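Local coordinates for protein beta-L-arabinobiosidase (Bacteroides thetaiotaomicron, PDB 5MQR) that probably hydrolyses glycosidic bonds of plant pectin in the gut, combining a sialidase-like beta-propeller with a separate glycoside hydrolase domain, at residues V51-L56 against N432-V437. Residues are numbered along the deposited sequence; the frame is centred on the assembly and turned at random.
Sequences VHNIQL and NIYSPV
Ile433 and His52 face each other on one side of a parallel strand pair, the single parallel pairing in a mixed sheet where a strand of the beta-propeller region meets one of the sialidase-like CBM region. On its other edge 52-57 runs antiparallel to 397-403, while 431-435 continues the sheet to 460-468. The backbone ladder alternates: Ile433 N donates to Val51 O, Asn53 N to Ile433 O, Ser435 N to Asn53 O and Gln55 N to Ser435 O.

Ile433 sends its CG1-CD1 arm across the imidazole of His52, with CD1 over one face, offset toward the rim, 3.9 Å from the ring centroid. The imidazole is held from elsewhere by Tyr114 OH and Leu428 O. On the opposite face of the sheet Asn53 brings OD1 to the edge of the Tyr434 ring, in its plane, 3.7 Å from Tyr434 CD1; its ND2 binds Ser401, and the Tyr434 hydroxyl reaches Asp457, a calcium ligand.

At Val437 the ladder changes: its N goes to Gln55 OE1 rather than to the backbone oxygen (2.8 Å, donor tilted 23° from the carbonyl plane), while a water donates to both Gln55 O (2.7 Å) and Ser435 O (3.1 Å). Gln55, CG anti to its backbone nitrogen (chi1 -164°) and extended beyond, crosses the Val437 side chain at about a right angle, and Val437 CG2 touches Gln55 OE1 at 3.5 Å.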
ATOM      1  N   VAL A  51      13.652   5.034  -4.855  1.00 22.41           N
ATOM      2  CA  VAL A  51      14.728   4.458  -5.645  1.00 22.25           C
ATOM      3  C   VAL A  51      15.918   5.405  -5.588  1.00 22.13           C
ATOM      4  O   VAL A  51      15.785   6.598  -5.882  1.00 22.11           O
ATOM      5  CB  VAL A  51      14.361   4.222  -7.119  1.00 22.51           C
ATOM      6  CG1 VAL A  51      15.512   3.534  -7.852  1.00 23.01           C
ATOM      7  CG2 VAL A  51      13.140   3.340  -7.233  1.00 22.76           C
ATOM      8  N   HIS A  52      17.073   4.874  -5.213  1.00 21.83           N
ATOM      9  CA  HIS A  52      18.324   5.647  -5.283  1.00 21.89           C
ATOM     10  C   HIS A  52      19.204   5.116  -6.414  1.00 21.47           C
ATOM     11  O   HIS A  52      19.623   3.948  -6.394  1.00 21.10           O
ATOM     12  CB  HIS A  52      19.075   5.601  -3.960  1.00 22.24           C
ATOM     13  CG  HIS A  52      18.307   6.166  -2.819  1.00 22.40           C
ATOM     14  ND1 HIS A  52      18.702   6.000  -1.519  1.00 23.01           N
ATOM     15  CD2 HIS A  52      17.152   6.866  -2.776  1.00 22.58           C
ATOM     16  CE1 HIS A  52      17.838   6.599  -0.718  1.00 23.42           C
ATOM     17  NE2 HIS A  52      16.892   7.142  -1.461  1.00 23.24           N
ATOM     18  N   ASN A  53      19.457   5.971  -7.395  1.00 21.15           N
ATOM     19  CA  ASN A  53      20.374   5.652  -8.477  1.00 21.42           C
ATOM     20  C   ASN A  53      21.714   6.241  -8.060  1.00 21.61           C
ATOM     21  O   ASN A  53      21.815   7.463  -7.898  1.00 21.58           O
ATOM     22  CB  ASN A  53      19.943   6.298  -9.803  1.00 21.46           C
ATOM     23  CG  ASN A  53      18.478   6.120 -10.105  1.00 21.60           C
ATOM     24  OD1 ASN A  53      17.785   7.095 -10.414  1.00 22.60           O
ATOM     25  ND2 ASN A  53      18.003   4.883 -10.075  1.00 21.26           N
ATOM     26  N   ILE A  54      22.726   5.378  -7.917  1.00 21.35           N
ATOM     27  CA  ILE A  54      24.050   5.745  -7.442  1.00 21.26           C
ATOM     28  C   ILE A  54      25.107   5.380  -8.491  1.00 21.33           C
ATOM     29  O   ILE A  54      25.269   4.201  -8.826  1.00 20.64           O
ATOM     30  CB  ILE A  54      24.407   5.020  -6.130  1.00 21.58           C
ATOM     31  CG1 ILE A  54      23.334   5.261  -5.063  1.00 22.14           C
ATOM     32  CG2 ILE A  54      25.767   5.480  -5.604  1.00 22.06           C
ATOM     33  CD1 ILE A  54      23.114   6.723  -4.673  1.00 22.29           C
ATOM     34  N   GLN A  55      25.827   6.385  -8.990  1.00 21.04           N
ATOM     35  CA  GLN A  55      26.917   6.133  -9.915  1.00 21.82           C
ATOM     36  C   GLN A  55      28.169   5.696  -9.143  1.00 22.58           C
ATOM     37  O   GLN A  55      28.592   6.335  -8.186  1.00 22.68           O
ATOM     38  CB  GLN A  55      27.208   7.366 -10.760  1.00 21.90           C
ATOM     39  CG  GLN A  55      28.038   7.131 -12.003  1.00 22.10           C
ATOM     40  CD  GLN A  55      28.272   8.419 -12.772  1.00 22.24           C
ATOM     41  OE1 GLN A  55      28.750   9.407 -12.211  1.00 22.48           O
ATOM     42  NE2 GLN A  55      27.900   8.435 -14.038  1.00 22.42           N
ATOM     43  N   LEU A  56      28.750   4.602  -9.602  1.00 23.12           N
ATOM     44  CA  LEU A  56      29.912   4.009  -8.997  1.00 24.19           C
ATOM     45  C   LEU A  56      31.190   4.407  -9.732  1.00 24.29           C
ATOM     46  O   LEU A  56      32.176   4.706  -9.083  1.00 23.76           O
ATOM     47  CB  LEU A  56      29.773   2.483  -9.004  1.00 24.98           C
ATOM     48  CG  LEU A  56      29.133   1.872  -7.776  1.00 25.79           C
ATOM     49  CD1 LEU A  56      27.759   2.459  -7.543  1.00 25.92           C
ATOM     50  CD2 LEU A  56      29.059   0.361  -7.909  1.00 25.91           C
ATOM     51  N   ASN A 432      13.379   9.819  -3.949  1.00 22.68           N
ATOM     52  CA  ASN A 432      14.044   9.251  -5.115  1.00 23.06           C
ATOM     53  C   ASN A 432      15.257  10.112  -5.416  1.00 23.66           C
ATOM     54  O   ASN A 432      15.160  11.329  -5.411  1.00 24.54           O
ATOM     55  CB  ASN A 432      13.078   9.191  -6.279  1.00 22.78           C
ATOM     56  CG  ASN A 432      11.969   8.183  -6.025  1.00 22.40           C
ATOM     57  OD1 ASN A 432      11.292   8.231  -4.990  1.00 22.11           O
ATOM     58  ND2 ASN A 432      11.836   7.223  -6.910  1.00 22.57           N
ATOM     59  N   ILE A 433      16.407   9.474  -5.591  1.00 23.31           N
ATOM     60  CA  ILE A 433      17.678  10.159  -5.650  1.00 23.12           C
ATOM     61  C   ILE A 433      18.455   9.644  -6.872  1.00 22.70           C
ATOM     62  O   ILE A 433      18.558   8.439  -7.105  1.00 22.42           O
ATOM     63  CB  ILE A 433      18.461   9.946  -4.332  1.00 23.79           C
ATOM     64  CG1 ILE A 433      17.778  10.681  -3.184  1.00 23.96           C
ATOM     65  CG2 ILE A 433      19.886  10.459  -4.444  1.00 24.08           C
ATOM     66  CD1 ILE A 433      18.400  10.379  -1.847  1.00 24.76           C
ATOM     67  N   TYR A 434      18.984  10.595  -7.635  1.00 22.30           N
ATOM     68  CA  TYR A 434      19.830  10.368  -8.789  1.00 21.72           C
ATOM     69  C   TYR A 434      21.135  11.091  -8.482  1.00 21.85           C
ATOM     70  O   TYR A 434      21.147  12.318  -8.404  1.00 21.91           O
ATOM     71  CB  TYR A 434      19.153  10.968 -10.028  1.00 21.70           C
ATOM     72  CG  TYR A 434      19.970  10.835 -11.286  1.00 21.44           C
ATOM     73  CD1 TYR A 434      20.093   9.606 -11.940  1.00 21.34           C
ATOM     74  CD2 TYR A 434      20.608  11.931 -11.832  1.00 21.38           C
ATOM     75  CE1 TYR A 434      20.839   9.486 -13.108  1.00 21.31           C
ATOM     76  CE2 TYR A 434      21.356  11.812 -12.987  1.00 21.76           C
ATOM     77  CZ  TYR A 434      21.478  10.591 -13.624  1.00 21.28           C
ATOM     78  OH  TYR A 434      22.252  10.478 -14.763  1.00 21.39           O
ATOM     79  N   SER A 435      22.223  10.335  -8.297  1.00 21.70           N
ATOM     80  CA  SER A 435      23.455  10.863  -7.723  1.00 21.88           C
ATOM     81  C   SER A 435      24.709  10.432  -8.521  1.00 22.04           C
ATOM     82  O   SER A 435      25.351   9.426  -8.198  1.00 22.15           O
ATOM     83  CB  SER A 435      23.548  10.477  -6.249  1.00 21.78           C
ATOM     84  OG  SER A 435      24.601  11.177  -5.633  1.00 21.83           O
ATOM     85  N   PRO A 436      25.026  11.180  -9.604  1.00 22.17           N
ATOM     86  CA  PRO A 436      26.286  10.979 -10.339  1.00 22.77           C
ATOM     87  C   PRO A 436      27.480  11.371  -9.485  1.00 22.81           C
ATOM     88  O   PRO A 436      27.337  12.190  -8.589  1.00 22.37           O
ATOM     89  CB  PRO A 436      26.140  11.915 -11.559  1.00 22.66           C
ATOM     90  CG  PRO A 436      24.680  12.160 -11.686  1.00 22.15           C
ATOM     91  CD  PRO A 436      24.182  12.188 -10.275  1.00 22.11           C
ATOM     92  N   VAL A 437      28.640  10.781  -9.759  1.00 23.84           N
ATOM     93  CA  VAL A 437      29.862  11.018  -8.948  1.00 24.27           C
ATOM     94  C   VAL A 437      30.198  12.520  -8.901  1.00 24.59           C
ATOM     95  O   VAL A 437      30.561  13.037  -7.844  1.00 25.14           O
ATOM     96  CB  VAL A 437      31.091  10.198  -9.453  1.00 24.87           C
ATOM     97  CG1 VAL A 437      32.323  10.405  -8.547  1.00 25.35           C
ATOM     98  CG2 VAL A 437      30.762   8.715  -9.478  1.00 24.77           C
TER
HETATM   99  O   HOH W   1      27.909   8.499  -6.767  1.00 29.91           O